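Local coordinates for putative tetR-family transcriptional regulatory protein (Streptomyces coelicolor, PDB 2DG8) that probably binds operator DNA through a helix-turn-helix motif and regulates transcription as a dimeric TetR-family protein, at residues F64-V69 against W127-S131; E54-R58 against A119-L123; V71-L76 against D91-L96; Q146-L150 against A173-T178. One frame throughout, in Å; residues are numbered along the deposited sequence.

Contact 1. Residues F64-V69 against W127-S131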
loop_
_atom_site.group_PDB
_atom_site.type_symbol
_atom_site.label_atom_id
_atom_site.label_comp_id
_atom_site.label_asym_id
_atom_site.label_seq_id
_atom_site.Cartn_x
_atom_site.Cartn_y
_atom_site.Cartn_z
ATOM N N PHE A 64 0.546 16.487 0.130
ATOM C CA PHE A 64 1.026 15.406 -0.736
ATOM C C PHE A 64 -0.176 14.816 -1.476
ATOM O O PHE A 64 -0.107 14.485 -2.656
ATOM C CB PHE A 64 1.712 14.305 0.084
ATOM C CG PHE A 64 1.989 13.064 -0.706
ATOM C CD1 PHE A 64 1.161 11.951 -0.596
ATOM C CD2 PHE A 64 3.045 13.029 -1.617
ATOM C CE1 PHE A 64 1.378 10.821 -1.388
ATOM C CE2 PHE A 64 3.268 11.905 -2.416
ATOM C CZ PHE A 64 2.432 10.800 -2.298
ATOM N N THR A 65 -1.282 14.710 -0.762
ATOM C CA THR A 65 -2.525 14.189 -1.311
ATOM C C THR A 65 -3.025 15.051 -2.476
ATOM O O THR A 65 -3.415 14.526 -3.523
ATOM C CB THR A 65 -3.578 14.084 -0.175
ATOM O OG1 THR A 65 -3.702 12.703 0.196
ATOM C CG2 THR A 65 -4.928 14.663 -0.581
ATOM N N ASP A 66 -2.985 16.368 -2.304
ATOM C CA ASP A 66 -3.419 17.299 -3.349
ATOM C C ASP A 66 -2.588 17.088 -4.611
ATOM O O ASP A 66 -3.098 17.142 -5.732
ATOM C CB ASP A 66 -3.249 18.750 -2.871
ATOM C CG ASP A 66 -4.282 19.155 -1.827
ATOM O OD1 ASP A 66 -4.098 20.212 -1.181
ATOM O OD2 ASP A 66 -5.285 18.431 -1.654
ATOM N N HIS A 67 -1.298 16.851 -4.406
ATOM C CA HIS A 67 -0.331 16.637 -5.484
ATOM C C HIS A 67 -0.638 15.425 -6.370
ATOM O O HIS A 67 -0.636 15.530 -7.598
ATOM C CB HIS A 67 1.075 16.505 -4.870
ATOM C CG HIS A 67 2.076 15.853 -5.771
ATOM N ND1 HIS A 67 2.595 16.474 -6.887
ATOM C CD2 HIS A 67 2.649 14.626 -5.722
ATOM C CE1 HIS A 67 3.444 15.658 -7.485
ATOM N NE2 HIS A 67 3.496 14.530 -6.799
ATOM N N ILE A 68 -0.897 14.278 -5.750
ATOM C CA ILE A 68 -1.195 13.068 -6.506
ATOM C C ILE A 68 -2.549 13.190 -7.194
ATOM O O ILE A 68 -2.723 12.732 -8.329
ATOM C CB ILE A 68 -1.168 11.820 -5.594
ATOM C CG1 ILE A 68 0.231 11.664 -4.981
ATOM C CG2 ILE A 68 -1.484 10.567 -6.401
ATOM C CD1 ILE A 68 1.334 11.400 -6.004
ATOM N N VAL A 69 -3.505 13.818 -6.513
ATOM C CA VAL A 69 -4.825 14.023 -7.090
ATOM C C VAL A 69 -4.667 14.842 -8.368
ATOM O O VAL A 69 -5.348 14.606 -9.364
ATOM C CB VAL A 69 -5.750 14.779 -6.111
ATOM C CG1 VAL A 69 -6.956 15.356 -6.853
ATOM C CG2 VAL A 69 -6.220 13.825 -5.015
ATOM N N TRP A 127 -8.827 11.412 -0.079
ATOM C CA TRP A 127 -7.932 11.207 -1.217
ATOM C C TRP A 127 -8.664 10.333 -2.258
ATOM O O TRP A 127 -8.751 10.675 -3.435
ATOM C CB TRP A 127 -6.638 10.512 -0.745
ATOM C CG TRP A 127 -5.559 10.390 -1.791
ATOM C CD1 TRP A 127 -5.604 10.855 -3.074
ATOM C CD2 TRP A 127 -4.288 9.735 -1.650
ATOM N NE1 TRP A 127 -4.447 10.530 -3.744
ATOM C CE2 TRP A 127 -3.622 9.839 -2.896
ATOM C CE3 TRP A 127 -3.650 9.069 -0.594
ATOM C CZ2 TRP A 127 -2.347 9.298 -3.118
ATOM C CZ3 TRP A 127 -2.379 8.532 -0.808
ATOM C CH2 TRP A 127 -1.742 8.650 -2.068
ATOM N N MET A 128 -9.211 9.212 -1.807
ATOM C CA MET A 128 -9.926 8.314 -2.710
ATOM C C MET A 128 -11.119 9.000 -3.368
ATOM O O MET A 128 -11.426 8.743 -4.529
ATOM C CB MET A 128 -10.407 7.072 -1.955
ATOM C CG MET A 128 -9.291 6.162 -1.473
ATOM S SD MET A 128 -9.944 4.673 -0.679
ATOM C CE MET A 128 -10.312 5.273 0.941
ATOM N N ARG A 129 -11.782 9.877 -2.626
ATOM C CA ARG A 129 -12.945 10.583 -3.138
ATOM C C ARG A 129 -12.587 11.542 -4.268
ATOM O O ARG A 129 -13.292 11.622 -5.266
ATOM C CB ARG A 129 -13.632 11.362 -2.012
ATOM C CG ARG A 129 -15.020 11.868 -2.368
ATOM C CD ARG A 129 -15.336 13.150 -1.614
ATOM N NE ARG A 129 -14.699 14.290 -2.264
ATOM C CZ ARG A 129 -14.455 15.452 -1.671
ATOM N NH1 ARG A 129 -14.793 15.633 -0.401
ATOM N NH2 ARG A 129 -13.875 16.433 -2.346
ATOM N N ARG A 130 -11.496 12.280 -4.104
ATOM C CA ARG A 130 -11.070 13.231 -5.127
ATOM C C ARG A 130 -10.563 12.502 -6.374
ATOM O O ARG A 130 -10.744 12.969 -7.506
ATOM C CB ARG A 130 -9.994 14.147 -4.549
ATOM C CG ARG A 130 -10.464 14.877 -3.299
ATOM C CD ARG A 130 -10.218 16.369 -3.410
ATOM N NE ARG A 130 -8.805 16.701 -3.262
ATOM C CZ ARG A 130 -8.245 17.801 -3.756
ATOM N NH1 ARG A 130 -6.955 18.027 -3.571
ATOM N NH2 ARG A 130 -8.970 18.665 -4.455
ATOM N N SER A 131 -9.927 11.355 -6.164
ATOM C CA SER A 131 -9.439 10.555 -7.284
ATOM C C SER A 131 -10.654 10.160 -8.121
ATOM O O SER A 131 -10.667 10.315 -9.346
ATOM C CB SER A 131 -8.753 9.286 -6.775
ATOM O OG SER A 131 -7.627 9.595 -5.980
#
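The indole of W127 lies as a knob among F64, T65, I68 and V69, and each of the four meets a different part of it. With CG anti to the backbone N (chi1 -173°), the ring system is carried across to helix 53-77. T65 sits over one face, OG1 3.5 Å from CD2 of W127. I68 comes in at the rim near the ring plane, its CG2 3.6 Å from CZ2 of W127. V69 reaches the pyrrole side, where its CG2 is 3.6 Å from CD1 of W127. F64 turns its edge toward the six-membered ring in an offset edge-to-face pair, the planes at 83° and the centroids 5.9 Å apart. This is knobs-into-holes packing between segments of helices 53-77 and 121-135 that run nearly parallel, in the all-helical body of a TetR-family regulator; L110 and L106 of helix 101-116 press on W127 and F64 respectively. Toward the surface, R130 bends at chi2 and chi3 and lays one guanidinium face over CG1 of V69. Its NH1 forms a salt bridge with OD2 of D66 at 2.6 Å, although carboxylate and guanidinium planes are 77° apart and thus do not meet as a flat, two-pronged pair.

Contact 2. Residues E54-R58 against A119-L123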
loop_
_atom_site.group_PDB
_atom_site.type_symbol
_atom_site.label_atom_id
_atom_site.label_comp_id
_atom_site.label_asym_id
_atom_site.label_seq_id
_atom_site.Cartn_x
_atom_site.Cartn_y
_atom_site.Cartn_z
ATOM N N GLU A 54 0.069 16.638 15.067
ATOM C CA GLU A 54 -1.052 16.068 14.335
ATOM C C GLU A 54 -1.527 17.002 13.232
ATOM O O GLU A 54 -1.693 16.576 12.094
ATOM C CB GLU A 54 -2.227 15.752 15.265
ATOM C CG GLU A 54 -3.321 14.967 14.547
ATOM C CD GLU A 54 -4.544 14.704 15.403
ATOM O OE1 GLU A 54 -5.170 13.631 15.224
ATOM O OE2 GLU A 54 -4.888 15.566 16.243
ATOM N N GLN A 55 -1.758 18.270 13.559
ATOM C CA GLN A 55 -2.195 19.209 12.535
ATOM C C GLN A 55 -1.117 19.314 11.455
ATOM O O GLN A 55 -1.417 19.368 10.264
ATOM C CB GLN A 55 -2.439 20.593 13.129
ATOM C CG GLN A 55 -2.788 21.621 12.069
ATOM C CD GLN A 55 -2.898 23.015 12.633
ATOM O OE1 GLN A 55 -1.904 23.611 13.057
ATOM N NE2 GLN A 55 -4.114 23.545 12.654
ATOM N N LEU A 56 0.138 19.357 11.889
ATOM C CA LEU A 56 1.281 19.446 10.979
ATOM C C LEU A 56 1.235 18.245 10.025
ATOM O O LEU A 56 1.278 18.406 8.804
ATOM C CB LEU A 56 2.582 19.444 11.807
ATOM C CG LEU A 56 3.969 19.797 11.248
ATOM C CD1 LEU A 56 4.705 18.534 10.912
ATOM C CD2 LEU A 56 3.865 20.738 10.037
ATOM N N LEU A 57 1.122 17.043 10.585
ATOM C CA LEU A 57 1.067 15.838 9.762
ATOM C C LEU A 57 -0.155 15.810 8.853
ATOM O O LEU A 57 -0.074 15.395 7.691
ATOM C CB LEU A 57 1.082 14.582 10.635
ATOM C CG LEU A 57 2.411 14.257 11.326
ATOM C CD1 LEU A 57 2.287 12.944 12.067
ATOM C CD2 LEU A 57 3.528 14.177 10.296
ATOM N N ARG A 58 -1.290 16.255 9.372
ATOM C CA ARG A 58 -2.508 16.269 8.574
ATOM C C ARG A 58 -2.358 17.234 7.408
ATOM O O ARG A 58 -2.741 16.913 6.280
ATOM C CB ARG A 58 -3.716 16.655 9.435
ATOM C CG ARG A 58 -4.034 15.629 10.533
ATOM C CD ARG A 58 -5.178 16.086 11.430
ATOM N NE ARG A 58 -6.483 15.957 10.795
ATOM C CZ ARG A 58 -7.109 14.797 10.598
ATOM N NH1 ARG A 58 -6.550 13.658 10.991
ATOM N NH2 ARG A 58 -8.298 14.776 10.007
ATOM N N ALA A 119 -7.995 7.967 12.766
ATOM C CA ALA A 119 -8.240 9.379 12.503
ATOM C C ALA A 119 -7.662 9.788 11.149
ATOM O O ALA A 119 -8.245 10.610 10.435
ATOM C CB ALA A 119 -7.632 10.231 13.604
ATOM N N TYR A 120 -6.521 9.208 10.786
ATOM C CA TYR A 120 -5.901 9.561 9.515
ATOM C C TYR A 120 -6.584 8.970 8.283
ATOM O O TYR A 120 -6.229 9.312 7.154
ATOM C CB TYR A 120 -4.410 9.209 9.528
ATOM C CG TYR A 120 -3.589 10.171 10.367
ATOM C CD1 TYR A 120 -3.310 9.900 11.706
ATOM C CD2 TYR A 120 -3.123 11.375 9.829
ATOM C CE1 TYR A 120 -2.588 10.802 12.493
ATOM C CE2 TYR A 120 -2.400 12.288 10.609
ATOM C CZ TYR A 120 -2.138 11.991 11.938
ATOM O OH TYR A 120 -1.428 12.877 12.713
ATOM N N ARG A 121 -7.574 8.101 8.494
ATOM C CA ARG A 121 -8.298 7.516 7.376
ATOM C C ARG A 121 -9.208 8.573 6.760
ATOM O O ARG A 121 -9.773 8.375 5.680
ATOM C CB ARG A 121 -9.089 6.292 7.832
ATOM C CG ARG A 121 -8.168 5.156 8.227
ATOM C CD ARG A 121 -8.901 3.915 8.666
ATOM N NE ARG A 121 -7.986 3.006 9.352
ATOM C CZ ARG A 121 -8.364 1.920 10.013
ATOM N NH1 ARG A 121 -7.455 1.158 10.605
ATOM N NH2 ARG A 121 -9.651 1.596 10.084
ATOM N N GLU A 122 -9.346 9.700 7.455
ATOM C CA GLU A 122 -10.131 10.820 6.939
ATOM C C GLU A 122 -9.347 11.350 5.740
ATOM O O GLU A 122 -9.918 11.825 4.758
ATOM C CB GLU A 122 -10.239 11.944 7.973
ATOM C CG GLU A 122 -11.265 11.723 9.059
ATOM C CD GLU A 122 -11.256 12.839 10.090
ATOM O OE1 GLU A 122 -11.251 14.024 9.687
ATOM O OE2 GLU A 122 -11.256 12.530 11.299
ATOM N N LEU A 123 -8.024 11.269 5.849
ATOM C CA LEU A 123 -7.135 11.720 4.793
ATOM C C LEU A 123 -7.230 10.790 3.591
ATOM O O LEU A 123 -7.446 11.239 2.468
ATOM C CB LEU A 123 -5.688 11.748 5.293
ATOM C CG LEU A 123 -5.025 13.117 5.465
ATOM C CD1 LEU A 123 -4.920 13.795 4.106
ATOM C CD2 LEU A 123 -5.828 13.965 6.441
#
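R58 of helix 53-77 reaches across Y120, A119 and E122 and carries much of this contact. From CB the chain sets out with CG beside the backbone N, anti to the carbonyl carbon (chi1 -65°), and this first step brings CG to 3.7 Å from CE2 of the Y120 ring. A bend at chi3 brings NH1 over one face of that ring, offset toward the rim, with the guanidinium tilted 49° to the ring plane. Since CZ is 5.7 Å from the ring centroid, any cation-pi attraction is weak at most. The backbone O of A119 lies at the guanidinium edge, 3.5 Å from NH1 of R58. At the tip, NH2 forms a salt bridge with OE1 of E122 at 3.1 Å, the two flat groups turned 63° from each other, while CD2 of L123 lies more loosely over one guanidinium face, 4.4 Å from NH2 of R58.

Y120 in turn drives its hydroxyl end against helix 53-77: OH is 3.4 Å from CG of E54 and 3.7 Å from CB of L57, touching carbon in both cases. The N-terminal end of helix 53-77 adjoins the helix-turn-helix region, which in this family binds DNA, and the contact ties it to the start of helix 121-135; L57 also packs on I27.

Without the long side chain of R58, as with an alanine here, E122 would probably lose this charge partner and part of the Y120 ring would be uncovered. Because the contact is only partly buried and E122 is exposed, solvent is likely to weaken the salt bridge, with the methylene and ring packing beneath it supplying the apolar share.

Contact 3. Residues V71-L76 against D91-L96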
loop_
_atom_site.group_PDB
_atom_site.type_symbol
_atom_site.label_atom_id
_atom_site.label_comp_id
_atom_site.label_asym_id
_atom_site.label_seq_id
_atom_site.Cartn_x
_atom_site.Cartn_y
_atom_site.Cartn_z
ATOM N N VAL A 71 -2.169 14.767 -10.229
ATOM C CA VAL A 71 -1.554 13.904 -11.230
ATOM C C VAL A 71 -2.670 13.183 -11.976
ATOM O O VAL A 71 -2.560 12.926 -13.174
ATOM C CB VAL A 71 -0.602 12.870 -10.596
ATOM C CG1 VAL A 71 -0.069 11.936 -11.669
ATOM C CG2 VAL A 71 0.563 13.585 -9.924
ATOM N N PHE A 72 -3.741 12.861 -11.254
ATOM C CA PHE A 72 -4.893 12.207 -11.852
ATOM C C PHE A 72 -5.522 13.200 -12.827
ATOM O O PHE A 72 -5.873 12.850 -13.954
ATOM C CB PHE A 72 -5.911 11.819 -10.773
ATOM C CG PHE A 72 -5.666 10.459 -10.159
ATOM C CD1 PHE A 72 -6.627 9.458 -10.257
ATOM C CD2 PHE A 72 -4.469 10.174 -9.513
ATOM C CE1 PHE A 72 -6.404 8.187 -9.715
ATOM C CE2 PHE A 72 -4.231 8.905 -8.964
ATOM C CZ PHE A 72 -5.199 7.912 -9.069
ATOM N N ASP A 73 -5.642 14.446 -12.380
ATOM C CA ASP A 73 -6.218 15.503 -13.192
ATOM C C ASP A 73 -5.393 15.724 -14.452
ATOM O O ASP A 73 -5.940 15.882 -15.544
ATOM C CB ASP A 73 -6.274 16.808 -12.408
ATOM C CG ASP A 73 -6.973 17.908 -13.176
ATOM O OD1 ASP A 73 -6.840 19.086 -12.784
ATOM O OD2 ASP A 73 -7.661 17.586 -14.171
ATOM N N GLU A 74 -4.074 15.738 -14.294
ATOM C CA GLU A 74 -3.182 15.937 -15.427
ATOM C C GLU A 74 -3.424 14.904 -16.533
ATOM O O GLU A 74 -3.533 15.256 -17.710
ATOM C CB GLU A 74 -1.721 15.852 -14.978
ATOM C CG GLU A 74 -0.721 16.228 -16.072
ATOM C CD GLU A 74 0.721 15.900 -15.706
ATOM O OE1 GLU A 74 1.178 16.307 -14.615
ATOM O OE2 GLU A 74 1.400 15.236 -16.520
ATOM N N HIS A 75 -3.502 13.630 -16.153
ATOM C CA HIS A 75 -3.712 12.560 -17.121
ATOM C C HIS A 75 -5.136 12.456 -17.629
ATOM O O HIS A 75 -5.363 12.386 -18.838
ATOM C CB HIS A 75 -3.309 11.202 -16.526
ATOM C CG HIS A 75 -1.832 10.992 -16.453
ATOM N ND1 HIS A 75 -1.056 11.510 -15.439
ATOM C CD2 HIS A 75 -0.980 10.361 -17.295
ATOM C CE1 HIS A 75 0.210 11.207 -15.658
ATOM N NE2 HIS A 75 0.285 10.511 -16.778
ATOM N N LEU A 76 -6.087 12.434 -16.701
ATOM C CA LEU A 76 -7.498 12.296 -17.039
ATOM C C LEU A 76 -8.119 13.543 -17.659
ATOM O O LEU A 76 -8.966 13.447 -18.550
ATOM C CB LEU A 76 -8.294 11.892 -15.794
ATOM C CG LEU A 76 -8.101 10.481 -15.222
ATOM C CD1 LEU A 76 -8.636 9.440 -16.202
ATOM C CD2 LEU A 76 -6.642 10.233 -14.942
ATOM N N ASP A 91 -1.250 5.244 -18.461
ATOM C CA ASP A 91 -0.128 6.159 -18.305
ATOM C C ASP A 91 0.017 6.533 -16.841
ATOM O O ASP A 91 1.124 6.607 -16.305
ATOM C CB ASP A 91 -0.365 7.436 -19.128
ATOM C CG ASP A 91 -0.325 7.184 -20.615
ATOM O OD1 ASP A 91 -0.778 8.060 -21.379
ATOM O OD2 ASP A 91 0.168 6.115 -21.021
ATOM N N LEU A 92 -1.119 6.779 -16.204
ATOM C CA LEU A 92 -1.147 7.168 -14.800
ATOM C C LEU A 92 -0.526 6.059 -13.950
ATOM O O LEU A 92 0.317 6.319 -13.100
ATOM C CB LEU A 92 -2.590 7.389 -14.357
ATOM C CG LEU A 92 -2.980 8.494 -13.378
ATOM C CD1 LEU A 92 -4.364 8.163 -12.834
ATOM C CD2 LEU A 92 -1.987 8.616 -12.243
ATOM N N VAL A 93 -0.965 4.826 -14.180
ATOM C CA VAL A 93 -0.468 3.684 -13.428
ATOM C C VAL A 93 1.039 3.521 -13.540
ATOM O O VAL A 93 1.715 3.315 -12.534
ATOM C CB VAL A 93 -1.136 2.372 -13.888
ATOM C CG1 VAL A 93 -0.333 1.174 -13.383
ATOM C CG2 VAL A 93 -2.563 2.306 -13.355
ATOM N N HIS A 94 1.570 3.600 -14.759
ATOM C CA HIS A 94 3.008 3.437 -14.922
ATOM C C HIS A 94 3.808 4.601 -14.338
ATOM O O HIS A 94 4.854 4.403 -13.717
ATOM C CB HIS A 94 3.346 3.191 -16.396
ATOM C CG HIS A 94 2.985 1.808 -16.856
ATOM N ND1 HIS A 94 3.891 0.969 -17.468
ATOM C CD2 HIS A 94 1.845 1.092 -16.722
ATOM C CE1 HIS A 94 3.328 -0.205 -17.682
ATOM N NE2 HIS A 94 2.086 -0.159 -17.239
ATOM N N GLU A 95 3.306 5.814 -14.500
ATOM C CA GLU A 95 4.011 6.958 -13.944
ATOM C C GLU A 95 4.057 6.875 -12.407
ATOM O O GLU A 95 5.102 7.070 -11.800
ATOM C CB GLU A 95 3.338 8.262 -14.374
ATOM C CG GLU A 95 4.041 9.500 -13.841
ATOM C CD GLU A 95 3.416 10.797 -14.327
ATOM O OE1 GLU A 95 3.053 10.874 -15.524
ATOM O OE2 GLU A 95 3.309 11.740 -13.515
ATOM N N LEU A 96 2.924 6.569 -11.784
ATOM C CA LEU A 96 2.865 6.486 -10.327
ATOM C C LEU A 96 3.689 5.338 -9.757
ATOM O O LEU A 96 4.157 5.419 -8.628
ATOM C CB LEU A 96 1.425 6.309 -9.848
ATOM C CG LEU A 96 0.352 7.374 -10.092
ATOM C CD1 LEU A 96 -1.007 6.769 -9.729
ATOM C CD2 LEU A 96 0.630 8.625 -9.265
#
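Apolar packing between V71-L76 and D91-L96 centres on L92, a knob held among V71, F72, H75 and L76. Its two methyls divide the work. CD2 of L92 meets CG1 of V71 at 3.9 Å. CD1 of L92 touches the F72 ring and also approaches CD2 of L76, at 3.7 Å. L96 extends the same surface, with CD1 3.9 Å from CE2 of F72 and CD2 facing the V71 methyl CG1.

Two CH-pi contacts come from the same leucine. CD1 of L92 stands 3.5 Å from the F72 ring centroid, only 6° off the normal, so a single methyl is centred over the face. CA of L92 lies above the H75 imidazole, 4.1 Å from its centroid.

The two segments run in roughly opposite directions, at 141°, on consecutive members of the helical bundle that forms the C-terminal domain in this family. Behind F72, D148 of helix 141-159 and S131 of helix 121-135 continue the packing.

Among polar groups, H75 folds back on its own helix: with CG beside the backbone N, ND1 donates to O of V71 at 3.1 Å, nearly straight at 166°. H75 N and ND1 approach that oxygen from opposite faces of the carbonyl plane, and the second bond fixes the imidazole's rotation beneath L92. D91 packs CB against CD2 of H75, whereas its carboxylate forms a salt bridge with R167.

Contact 4. Residues Q146-L150 against A173-T178; sequences QLDAL and AIARIT
The axes of Q146-L150 and A173-I177 run nearly antiparallel, at 160° and 10.1 Å apart, with L147 and I177 facing each other at the nearest CA pair. They belong to the last two helices of the TetR-type C-terminal domain, 141-159 and 167-177, and the second subunit packs on this pair: its R176 lies on Q146 and its Q146 on A173.

I177 enters between Q146, L147 and L150. With chi1 at -151°, its CG1 extends to CB of Q146 at 3.9 Å, while CG2 points between two leucines, 3.5 Å from CD1 of L147 and 3.8 Å from CD2 of L150. That L150 methyl reaches past I177 to the preceding turn, lying 3.9 Å from CB of A173. Cutting I177 back to an alanine is likely to open a gap between L147 and L150 and leave their methyls less firmly placed.

At the helix end, T178 applies CG2 to CD2 of L147 at 3.7 Å, and F139 packs on both residues. The T178 hydroxyl donates to O of I174, OG1 to O 2.7 Å, tilted 33° from the carbonyl plane; the same carbonyl accepts from T178 N, and OG1 also bonds to NE of R86.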
loop_
_atom_site.group_PDB
_atom_site.type_symbol
_atom_site.label_atom_id
_atom_site.label_comp_id
_atom_site.label_asym_id
_atom_site.label_seq_id
_atom_site.Cartn_x
_atom_site.Cartn_y
_atom_site.Cartn_z
ATOM N N GLN A 146 -14.515 0.956 -8.821
ATOM C CA GLN A 146 -13.811 -0.296 -9.088
ATOM C C GLN A 146 -12.455 0.017 -9.740
ATOM O O GLN A 146 -11.434 -0.597 -9.415
ATOM C CB GLN A 146 -14.640 -1.190 -10.022
ATOM C CG GLN A 146 -16.045 -1.490 -9.509
ATOM C CD GLN A 146 -16.899 -2.250 -10.517
ATOM O OE1 GLN A 146 -18.121 -2.090 -10.548
ATOM N NE2 GLN A 146 -16.266 -3.090 -11.332
ATOM N N LEU A 147 -12.457 0.987 -10.649
ATOM C CA LEU A 147 -11.244 1.382 -11.353
ATOM C C LEU A 147 -10.189 1.978 -10.422
ATOM O O LEU A 147 -8.995 1.700 -10.573
ATOM C CB LEU A 147 -11.587 2.378 -12.468
ATOM C CG LEU A 147 -10.433 2.860 -13.344
ATOM C CD1 LEU A 147 -9.596 1.664 -13.832
ATOM C CD2 LEU A 147 -11.004 3.656 -14.519
ATOM N N ASP A 148 -10.622 2.786 -9.458
ATOM C CA ASP A 148 -9.684 3.396 -8.512
ATOM C C ASP A 148 -8.965 2.311 -7.718
ATOM O O ASP A 148 -7.776 2.432 -7.427
ATOM C CB ASP A 148 -10.404 4.335 -7.535
ATOM C CG ASP A 148 -9.445 5.311 -6.847
ATOM O OD1 ASP A 148 -9.709 5.711 -5.689
ATOM O OD2 ASP A 148 -8.427 5.687 -7.472
ATOM N N ALA A 149 -9.684 1.248 -7.355
ATOM C CA ALA A 149 -9.065 0.156 -6.612
ATOM C C ALA A 149 -8.083 -0.605 -7.504
ATOM O O ALA A 149 -7.064 -1.110 -7.023
ATOM C CB ALA A 149 -10.131 -0.798 -6.079
ATOM N N LEU A 150 -8.395 -0.701 -8.797
ATOM C CA LEU A 150 -7.511 -1.402 -9.729
ATOM C C LEU A 150 -6.232 -0.591 -9.894
ATOM O O LEU A 150 -5.126 -1.134 -9.824
ATOM C CB LEU A 150 -8.182 -1.591 -11.101
ATOM C CG LEU A 150 -7.338 -2.278 -12.183
ATOM C CD1 LEU A 150 -6.980 -3.693 -11.725
ATOM C CD2 LEU A 150 -8.108 -2.329 -13.507
ATOM N N ALA A 173 -6.392 -4.904 -18.172
ATOM C CA ALA A 173 -7.122 -4.921 -16.899
ATOM C C ALA A 173 -8.047 -3.714 -16.862
ATOM O O ALA A 173 -9.209 -3.801 -16.456
ATOM C CB ALA A 173 -6.148 -4.874 -15.720
ATOM N N ILE A 174 -7.524 -2.577 -17.296
ATOM C CA ILE A 174 -8.314 -1.364 -17.321
ATOM C C ILE A 174 -9.509 -1.546 -18.253
ATOM O O ILE A 174 -10.642 -1.237 -17.879
ATOM C CB ILE A 174 -7.440 -0.172 -17.762
ATOM C CG1 ILE A 174 -6.414 0.126 -16.659
ATOM C CG2 ILE A 174 -8.307 1.038 -18.052
ATOM C CD1 ILE A 174 -5.230 0.964 -17.094
ATOM N N ALA A 175 -9.266 -2.070 -19.454
ATOM C CA ALA A 175 -10.355 -2.279 -20.403
ATOM C C ALA A 175 -11.410 -3.191 -19.798
ATOM O O ALA A 175 -12.603 -2.929 -19.912
ATOM C CB ALA A 175 -9.827 -2.882 -21.714
ATOM N N ARG A 176 -10.971 -4.260 -19.144
ATOM C CA ARG A 176 -11.901 -5.195 -18.523
ATOM C C ARG A 176 -12.734 -4.578 -17.382
ATOM O O ARG A 176 -13.961 -4.699 -17.378
ATOM C CB ARG A 176 -11.127 -6.448 -18.067
ATOM C CG ARG A 176 -10.991 -7.465 -19.212
ATOM C CD ARG A 176 -9.709 -8.312 -19.244
ATOM N NE ARG A 176 -9.670 -9.390 -18.265
ATOM C CZ ARG A 176 -9.039 -10.550 -18.448
ATOM N NH1 ARG A 176 -9.052 -11.470 -17.493
ATOM N NH2 ARG A 176 -8.413 -10.808 -19.586
ATOM N N ILE A 177 -12.084 -3.886 -16.443
ATOM C CA ILE A 177 -12.791 -3.263 -15.319
ATOM C C ILE A 177 -13.781 -2.177 -15.790
ATOM O O ILE A 177 -14.821 -1.970 -15.173
ATOM C CB ILE A 177 -11.797 -2.634 -14.302
ATOM C CG1 ILE A 177 -12.392 -2.641 -12.893
ATOM C CG2 ILE A 177 -11.495 -1.189 -14.680
ATOM C CD1 ILE A 177 -12.460 -3.998 -12.253
ATOM N N THR A 178 -13.463 -1.498 -16.886
ATOM C CA THR A 178 -14.337 -0.453 -17.406
ATOM C C THR A 178 -15.306 -0.964 -18.484
ATOM O O THR A 178 -15.793 -0.199 -19.319
ATOM C CB THR A 178 -13.515 0.725 -17.979
ATOM O OG1 THR A 178 -12.649 0.244 -19.009
ATOM C CG2 THR A 178 -12.669 1.378 -16.882
#

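How the contacts relate
From the N terminus, the chain passes through helices 10-25, 32-39 and 44-49 into helix 53-77, which supplies one side of contacts 2, 1 and 3 in turn. Contact 3 closes first, a short loop back from helix 82-98, and it lies within the wider spans of contacts 1 and 2. Those two cross, their segments alternating along helices 53-77 and 121-135, and they touch where T65 meets L123. Contact 4 follows in series, joining helices 141-159 and 167-177. F72 of contact 3 and S131 of contact 1 both pack on D148 of contact 4, so contacts 1, 3 and 4 meet at D148; contacts 2 and 4, centred 28 Å apart, both touch the second subunit.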